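Local coordinates for apical membrane antigen 1 (Babesia divergens, PDB 4APM), which probably acts as a parasite surface adhesin of the moving junction in host cell invasion, and is represented here by its ectodomain, domains I, II and III, at residues 79-83 against 161-165; 59-63 against 185-189; 252-256 against 325-329; 109-113 against 157-161. One frame throughout, in Å; residues are numbered along the deposited sequence.

Contact 1 of 4, residues 79-83 against 161-165; sequences GLAFP and ILFTP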
# COMPACT_ATOMS: atom_id res chain seq x y z
N GLY A 79 16.44 -19.01 -3.50
CA GLY A 79 15.70 -17.78 -3.31
C GLY A 79 16.56 -16.78 -2.58
O GLY A 79 17.78 -16.79 -2.71
N LEU A 80 15.92 -16.00 -1.71
CA LEU A 80 16.53 -14.86 -1.05
C LEU A 80 16.56 -15.07 0.47
O LEU A 80 17.13 -14.25 1.21
CB LEU A 80 15.69 -13.61 -1.33
CG LEU A 80 16.11 -12.60 -2.39
CD1 LEU A 80 16.94 -13.23 -3.49
CD2 LEU A 80 14.91 -11.85 -2.94
N ALA A 81 15.89 -16.14 0.91
CA ALA A 81 15.70 -16.41 2.33
C ALA A 81 16.99 -16.81 3.03
O ALA A 81 17.88 -17.42 2.41
CB ALA A 81 14.65 -17.50 2.52
N PHE A 82 17.09 -16.48 4.32
CA PHE A 82 18.20 -16.94 5.14
C PHE A 82 18.61 -18.39 4.88
O PHE A 82 17.75 -19.29 4.86
CB PHE A 82 17.89 -16.74 6.62
CG PHE A 82 18.72 -15.68 7.26
CD1 PHE A 82 18.74 -14.39 6.75
CD2 PHE A 82 19.50 -15.96 8.37
CE1 PHE A 82 19.52 -13.40 7.32
CE2 PHE A 82 20.28 -14.98 8.96
CZ PHE A 82 20.29 -13.70 8.43
N PRO A 83 19.93 -18.65 4.74
CA PRO A 83 20.39 -20.05 4.71
C PRO A 83 20.08 -20.79 6.01
O PRO A 83 19.63 -20.18 7.01
CB PRO A 83 21.91 -19.92 4.50
CG PRO A 83 22.26 -18.57 5.01
CD PRO A 83 21.05 -17.69 4.84
N ILE A 161 13.22 -14.51 7.29
CA ILE A 161 14.22 -13.47 7.23
C ILE A 161 14.96 -13.61 5.91
O ILE A 161 15.36 -14.71 5.52
CB ILE A 161 15.18 -13.53 8.44
CG1 ILE A 161 14.37 -13.66 9.74
CG2 ILE A 161 16.10 -12.32 8.47
CD1 ILE A 161 13.42 -12.52 10.04
N LEU A 162 15.09 -12.49 5.20
CA LEU A 162 15.79 -12.47 3.94
C LEU A 162 17.26 -12.25 4.23
O LEU A 162 17.60 -11.61 5.22
CB LEU A 162 15.22 -11.37 3.04
CG LEU A 162 13.74 -11.62 2.69
CD1 LEU A 162 13.22 -10.73 1.58
CD2 LEU A 162 13.55 -13.07 2.32
N PHE A 163 18.11 -12.84 3.40
CA PHE A 163 19.56 -12.74 3.55
C PHE A 163 20.13 -11.51 2.84
O PHE A 163 21.30 -11.22 2.97
CB PHE A 163 20.25 -13.99 3.00
CG PHE A 163 21.65 -14.21 3.52
CD1 PHE A 163 21.90 -14.33 4.89
CD2 PHE A 163 22.73 -14.34 2.63
CE1 PHE A 163 23.19 -14.53 5.37
CE2 PHE A 163 24.02 -14.57 3.11
CZ PHE A 163 24.25 -14.66 4.48
N THR A 164 19.31 -10.83 2.03
CA THR A 164 19.77 -9.65 1.30
C THR A 164 18.66 -8.61 1.21
O THR A 164 17.50 -8.98 1.08
CB THR A 164 20.23 -9.99 -0.14
OG1 THR A 164 20.45 -8.78 -0.88
CG2 THR A 164 19.19 -10.79 -0.86
N PRO A 165 19.03 -7.31 1.22
CA PRO A 165 18.00 -6.30 1.00
C PRO A 165 17.74 -6.04 -0.50
O PRO A 165 16.89 -5.21 -0.83
CB PRO A 165 18.57 -5.07 1.67
CG PRO A 165 20.06 -5.21 1.47
CD PRO A 165 20.34 -6.69 1.50
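The rings of Phe82 and Phe163 form a T-shaped pair. The edge of Phe163 points at one face of Phe82, with the two planes at 81°. Phe163 CD1 does the touching. It sits off toward the rim of that face, 3.5 Å from Phe82 CE1. At the edge of the Phe82 ring lies the backbone of Leu162, whose O is 3.4 Å from Phe82 CD1. The Phe163 ring in turn has Pro83 over one face. Pro83 CD makes a CH-pi contact there, 3.9 Å from the ring centroid. Phe163 CG lies anti to its backbone N (chi1 -160°), and the ring reaches out to the edge-on position over Phe82.

The motif beneath the rings is a single beta bridge between two loops, Ala81 with Leu162. It forms just where strand 158-161 of the five-stranded antiparallel sheet runs out. Two nearly straight backbone bonds make it: Phe163 N gives to Leu80 O at 2.8 Å, and Phe82 N gives to Ile161 O at 2.8 Å. End to end, the touching parts of the two segments run 115° apart. Ile161 CG2 adds an apolar touch at 3.8 Å from Phe82 CD1.

Further out, Tyr148 meets Phe82 edge-to-face, and Arg69 NH1 binds Phe82 O. The Leu80 side chain packs on Ile58 and Leu60 of strand 56-60. The hydroxyl of Thr164 is engaged with Met166 N. Its methyl serves the contact instead: Thr164 CG2 lies 3.9 Å from Leu80 CG.

Contact 2 of 4, residues 59-63 against 185-189; sequences NLGNN and TSSLL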
# COMPACT_ATOMS: atom_id res chain seq x y z
N ASN A 59 10.36 -11.24 -7.87
CA ASN A 59 10.53 -12.20 -8.98
C ASN A 59 12.02 -12.45 -9.29
O ASN A 59 12.79 -11.51 -9.49
CB ASN A 59 9.83 -11.69 -10.25
CG ASN A 59 8.33 -11.66 -10.13
OD1 ASN A 59 7.73 -12.43 -9.35
ND2 ASN A 59 7.68 -10.78 -10.91
N LEU A 60 12.41 -13.71 -9.35
CA LEU A 60 13.83 -14.05 -9.51
C LEU A 60 14.15 -14.57 -10.92
O LEU A 60 13.33 -15.23 -11.55
CB LEU A 60 14.28 -15.03 -8.44
CG LEU A 60 14.10 -14.52 -7.00
CD1 LEU A 60 14.66 -15.54 -6.01
CD2 LEU A 60 14.78 -13.16 -6.83
N GLY A 61 15.34 -14.21 -11.42
CA GLY A 61 15.83 -14.68 -12.71
C GLY A 61 15.79 -16.20 -12.89
O GLY A 61 15.44 -16.69 -13.96
N ASN A 62 16.10 -16.94 -11.83
CA ASN A 62 16.05 -18.39 -11.90
C ASN A 62 14.65 -18.96 -11.70
O ASN A 62 14.47 -20.16 -11.62
CB ASN A 62 17.04 -19.03 -10.90
CG ASN A 62 16.63 -18.81 -9.44
OD1 ASN A 62 15.57 -18.26 -9.15
ND2 ASN A 62 17.46 -19.31 -8.51
N ASN A 63 13.65 -18.08 -11.63
CA ASN A 63 12.25 -18.48 -11.39
C ASN A 63 11.96 -19.23 -10.08
O ASN A 63 10.88 -19.78 -9.90
CB ASN A 63 11.69 -19.26 -12.58
CG ASN A 63 11.18 -18.34 -13.68
OD1 ASN A 63 11.97 -17.80 -14.47
ND2 ASN A 63 9.86 -18.11 -13.70
N THR A 185 16.37 -18.79 -18.23
CA THR A 185 16.41 -18.29 -16.86
C THR A 185 17.82 -17.79 -16.49
O THR A 185 18.81 -18.48 -16.72
CB THR A 185 15.92 -19.35 -15.83
OG1 THR A 185 17.02 -20.17 -15.40
CG2 THR A 185 14.82 -20.24 -16.43
N SER A 186 17.90 -16.56 -15.98
CA SER A 186 19.18 -15.99 -15.56
C SER A 186 19.53 -16.48 -14.16
O SER A 186 19.04 -17.51 -13.71
CB SER A 186 19.14 -14.45 -15.55
OG SER A 186 18.33 -13.93 -16.59
N SER A 187 20.40 -15.73 -13.49
CA SER A 187 20.65 -15.95 -12.08
C SER A 187 19.53 -15.36 -11.22
O SER A 187 18.78 -14.48 -11.65
CB SER A 187 21.99 -15.36 -11.68
OG SER A 187 22.06 -14.01 -12.06
N LEU A 188 19.44 -15.88 -10.00
CA LEU A 188 18.69 -15.24 -8.93
C LEU A 188 18.94 -13.72 -8.83
O LEU A 188 18.03 -12.97 -8.47
CB LEU A 188 18.96 -15.98 -7.60
CG LEU A 188 19.44 -15.38 -6.27
CD1 LEU A 188 19.95 -16.50 -5.38
CD2 LEU A 188 20.53 -14.35 -6.44
N LEU A 189 20.13 -13.26 -9.23
CA LEU A 189 20.53 -11.86 -9.06
C LEU A 189 19.83 -10.92 -10.03
O LEU A 189 20.00 -9.69 -9.96
CB LEU A 189 22.05 -11.68 -9.16
CG LEU A 189 22.91 -12.25 -8.02
CD1 LEU A 189 24.40 -12.29 -8.39
CD2 LEU A 189 22.68 -11.50 -6.72
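Gly61 takes the carbonyl of Ser187 against its CA. Gly61 CA and Ser187 O are 3.1 Å apart, a CA-H...O contact. The motif is a type I beta turn, Leu60 to Asn63, at the end of strand 56-60, with the loop 185-189 running past it. Gly61 has no side chain, and this lets the Ser187 carbonyl come so near.

Thr185 CB lies 3.3 Å from Gly61 O. Asn62 and Leu188 run side by side and point the same way, with Asn62 ND2 3.8 Å from Leu188 CB. Leu60 CD2 meets Leu188 O at 3.6 Å.

The second shell fixes these groups. Asn62 ND2 is gripped twice, by Pro75 O and Arg78 O, while Asn62 OD1 accepts from Ala64 N. The amide is thus held in its rotation as it lies beside Leu188. Thr185 OG1 is hydrogen-bonded to Gln76 OE1. The loop 185-189 leads into strand 191-195, which pairs with strand 56-60. The turn itself is closed by Asn63 N, which gives to Leu60 O at 2.9 Å.

Contact 3 of 4, residues 252-256 against 325-329; sequences CSALM and LCRVI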
# COMPACT_ATOMS: atom_id res chain seq x y z
N CYS A 252 -4.92 -3.26 -11.23
CA CYS A 252 -4.76 -1.85 -10.88
C CYS A 252 -3.69 -1.65 -9.77
O CYS A 252 -2.77 -0.80 -9.89
CB CYS A 252 -6.08 -1.31 -10.40
SG CYS A 252 -6.00 0.42 -9.94
N SER A 253 -3.77 -2.48 -8.74
CA SER A 253 -2.82 -2.42 -7.67
C SER A 253 -1.39 -2.66 -8.19
O SER A 253 -0.47 -1.92 -7.85
CB SER A 253 -3.20 -3.41 -6.56
OG SER A 253 -2.31 -3.27 -5.47
N ALA A 254 -1.22 -3.65 -9.07
CA ALA A 254 0.14 -3.99 -9.55
C ALA A 254 0.74 -2.88 -10.43
O ALA A 254 1.95 -2.68 -10.44
CB ALA A 254 0.13 -5.32 -10.31
N LEU A 255 -0.13 -2.20 -11.17
CA LEU A 255 0.24 -1.10 -12.07
C LEU A 255 0.77 0.08 -11.27
O LEU A 255 1.72 0.74 -11.66
CB LEU A 255 -1.00 -0.64 -12.83
CG LEU A 255 -0.95 -0.15 -14.28
CD1 LEU A 255 -2.12 0.78 -14.57
CD2 LEU A 255 0.37 0.48 -14.66
N MET A 256 0.02 0.44 -10.23
CA MET A 256 0.40 1.54 -9.35
C MET A 256 1.69 1.20 -8.58
O MET A 256 2.61 2.04 -8.44
CB MET A 256 -0.75 1.80 -8.39
CG MET A 256 -0.36 2.71 -7.24
SD MET A 256 -0.72 2.11 -5.61
CE MET A 256 -2.31 1.23 -5.65
N LEU A 325 -11.64 1.29 -14.89
CA LEU A 325 -10.62 2.30 -15.05
C LEU A 325 -9.79 2.44 -13.77
O LEU A 325 -10.32 2.72 -12.69
CB LEU A 325 -11.20 3.62 -15.52
CG LEU A 325 -10.18 4.73 -15.87
CD1 LEU A 325 -9.39 4.40 -17.13
CD2 LEU A 325 -10.91 6.04 -16.06
N CYS A 326 -8.49 2.24 -13.91
CA CYS A 326 -7.55 2.42 -12.84
C CYS A 326 -6.87 3.79 -12.99
O CYS A 326 -6.17 4.04 -13.95
CB CYS A 326 -6.49 1.31 -12.89
SG CYS A 326 -5.21 1.42 -11.61
N ARG A 327 -7.10 4.70 -12.03
CA ARG A 327 -6.45 6.01 -12.09
C ARG A 327 -5.34 6.09 -11.04
O ARG A 327 -5.62 6.18 -9.85
CB ARG A 327 -7.46 7.14 -11.88
CG ARG A 327 -8.62 7.15 -12.87
CD ARG A 327 -9.34 8.51 -12.84
NE ARG A 327 -9.87 8.85 -11.51
CZ ARG A 327 -9.39 9.80 -10.70
NH1 ARG A 327 -8.36 10.57 -11.06
NH2 ARG A 327 -9.96 10.01 -9.52
N VAL A 328 -4.09 6.05 -11.46
CA VAL A 328 -3.02 6.22 -10.50
C VAL A 328 -2.64 7.68 -10.28
O VAL A 328 -2.71 8.50 -11.21
CB VAL A 328 -1.89 5.16 -10.59
CG1 VAL A 328 -2.13 4.12 -11.66
CG2 VAL A 328 -0.49 5.77 -10.58
N ILE A 329 -2.47 8.03 -9.01
CA ILE A 329 -2.28 9.42 -8.60
C ILE A 329 -0.99 9.61 -7.80
O ILE A 329 -0.45 8.67 -7.24
CB ILE A 329 -3.47 9.96 -7.79
CG1 ILE A 329 -3.68 9.15 -6.50
CG2 ILE A 329 -4.73 10.05 -8.67
CD1 ILE A 329 -4.71 9.72 -5.54
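Cys252 O accepts from Met256 N at 3.1 Å, one helical turn on, and both residues start their side chains toward strand 325-329. No hydrogen bond joins helix and strand. The contact is a helix packed on an antiparallel sheet and pinned by a disulfide, consistent with a PAN-like fold.

The covalent link is Cys252 SG to Cys326 SG at 2.1 Å, with chi3 68°. With chi1 near 180° at both cysteines, the sulfurs meet between the segments. The helix and strand segments run the same way, their directions 28° apart and their axes 8.9 Å apart at the closest.

Beside the disulfide the touches are light and apolar. Leu255 CD1 flanks it, 4.3 Å from Cys326 SG, and also meets Val328 CG1 at 4.4 Å. The Met256 chain bends at chi2 and chi3 and leads its sulfur away from the strand.

Neighbouring strands complete the sheet surface under the helix. Phe242 of strand 242-245 packs on Leu255 and Val328. Tyr319 and Ala317 of strand 316-320 meet Cys252 and Met256. At the strand's Val328, the nearest helix atom is Met256 CB, 4.2 Å from Val328 CB.

Contact 4 of 4, residues 109-113 against 157-161; sequences SPVSA and EMCHI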
# COMPACT_ATOMS: atom_id res chain seq x y z
N SER A 109 15.64 -19.22 10.87
CA SER A 109 14.63 -18.91 9.84
C SER A 109 14.24 -20.08 8.94
O SER A 109 15.11 -20.83 8.53
CB SER A 109 15.16 -17.77 8.96
OG SER A 109 14.23 -17.46 7.95
N PRO A 110 12.95 -20.18 8.53
CA PRO A 110 11.81 -19.38 8.96
C PRO A 110 11.38 -19.82 10.35
O PRO A 110 11.74 -20.91 10.77
CB PRO A 110 10.73 -19.75 7.94
CG PRO A 110 11.04 -21.16 7.57
CD PRO A 110 12.54 -21.28 7.64
N VAL A 111 10.63 -18.99 11.07
CA VAL A 111 10.05 -19.42 12.35
C VAL A 111 8.53 -19.23 12.30
O VAL A 111 8.04 -18.40 11.53
CB VAL A 111 10.65 -18.62 13.55
CG1 VAL A 111 12.14 -18.83 13.69
CG2 VAL A 111 10.33 -17.14 13.42
N SER A 112 7.79 -19.96 13.12
CA SER A 112 6.35 -19.89 13.05
C SER A 112 5.85 -18.75 13.91
O SER A 112 6.53 -18.34 14.84
CB SER A 112 5.71 -21.21 13.49
OG SER A 112 5.63 -21.27 14.91
N ALA A 113 4.64 -18.26 13.64
CA ALA A 113 3.98 -17.27 14.51
C ALA A 113 3.93 -17.74 15.96
O ALA A 113 4.06 -16.94 16.89
CB ALA A 113 2.59 -16.96 13.99
N GLU A 157 1.47 -18.86 8.30
CA GLU A 157 1.94 -18.26 9.57
C GLU A 157 3.41 -18.51 9.86
O GLU A 157 3.76 -19.03 10.90
CB GLU A 157 1.07 -18.71 10.73
CG GLU A 157 -0.37 -18.21 10.65
CD GLU A 157 -1.25 -18.75 11.76
OE1 GLU A 157 -0.83 -19.68 12.47
OE2 GLU A 157 -2.37 -18.24 11.94
N MET A 158 4.26 -18.10 8.92
CA MET A 158 5.67 -18.33 9.00
C MET A 158 6.38 -17.02 8.72
O MET A 158 5.97 -16.25 7.84
CB MET A 158 6.11 -19.37 7.97
CG MET A 158 5.60 -20.79 8.25
SD MET A 158 6.34 -21.57 9.71
CE MET A 158 8.05 -21.74 9.23
N CYS A 159 7.44 -16.77 9.50
CA CYS A 159 8.22 -15.57 9.44
C CYS A 159 9.55 -15.88 8.74
O CYS A 159 10.34 -16.67 9.24
CB CYS A 159 8.47 -15.06 10.87
SG CYS A 159 9.53 -13.59 11.02
N HIS A 160 9.80 -15.24 7.60
CA HIS A 160 11.05 -15.43 6.86
C HIS A 160 11.97 -14.24 6.99
O HIS A 160 11.58 -13.09 6.76
CB HIS A 160 10.76 -15.68 5.39
CG HIS A 160 9.86 -16.86 5.14
ND1 HIS A 160 10.32 -18.07 4.77
CD2 HIS A 160 8.47 -16.98 5.24
CE1 HIS A 160 9.29 -18.92 4.63
NE2 HIS A 160 8.16 -18.25 4.92
N ILE A 161 13.22 -14.51 7.29
CA ILE A 161 14.22 -13.47 7.23
C ILE A 161 14.96 -13.61 5.91
O ILE A 161 15.36 -14.71 5.52
CB ILE A 161 15.18 -13.53 8.44
CG1 ILE A 161 14.37 -13.66 9.74
CG2 ILE A 161 16.10 -12.32 8.47
CD1 ILE A 161 13.42 -12.52 10.04
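Residues 109-113 and 157-161 run antiparallel as a short ladder. Val111 and Cys159 are the hydrogen-bonded pair: Cys159 N gives to Val111 O at 2.7 Å, and Val111 N gives to Cys159 O at 3.0 Å. Ser112 and Met158 are the non-hydrogen-bonded pair. Beyond them Ala113 N gives to Glu157 O at 3.0 Å. At the other end a side chain replaces the main chain. Ser109 OG accepts from Ile161 N at 3.2 Å in a nearly straight bond. A chi1 of 179° swings the Ser109 hydroxyl out past CB to that N-H. A cis peptide bond precedes Pro110.

Strand 111-112 is an edge of the five-stranded antiparallel sheet, and helix 125-134 packs on this sheet. Cys159 is tied to that helix by its disulfide with Cys129. Val111 points to the same face, its CG2 3.8 Å from Cys159 CB, and leans on Tyr132 of the helix. Glu157 and Met158 form a G1 beta bulge against strand 150-153.

The other face carries Ser112 and Met158. Met158 bends at chi2 and chi3, laying its SD 3.8 Å from Ser112 CB. Its methyl is packed tightly, with Met158 CE 3.5 Å from Pro110 CG. Ser112 is the N-cap of helix 113-118, its OG bonded to Asp115 N. Pro110 CB sits over one face of the His160 imidazole, a CH-pi contact 3.9 Å from the ring centroid.

Overall arrangement
Contact 1 touches both contact 2 and contact 4, which do not touch each other. Contact 3 touches none of them. Contacts 1 and 4 share Ile161, the last residue of strand 158-161. Contact 4 holds the strand by ladder pairing, and contact 1 holds the loop after it with a lone bridge and a T-shaped ring pair. Contact 2 meets contact 1 through Leu60 and Leu188, which pack on Gly79. It rests on backbone carbonyls and carbon contacts. Contacts 1 and 3 are buried. Contacts 2 and 4 are partly buried, contact 2 being the more exposed. Contact 3 relies on a disulfide and apolar touches between helix and strand. In contact 4 the disulfide of Cys159 leads outside the pair.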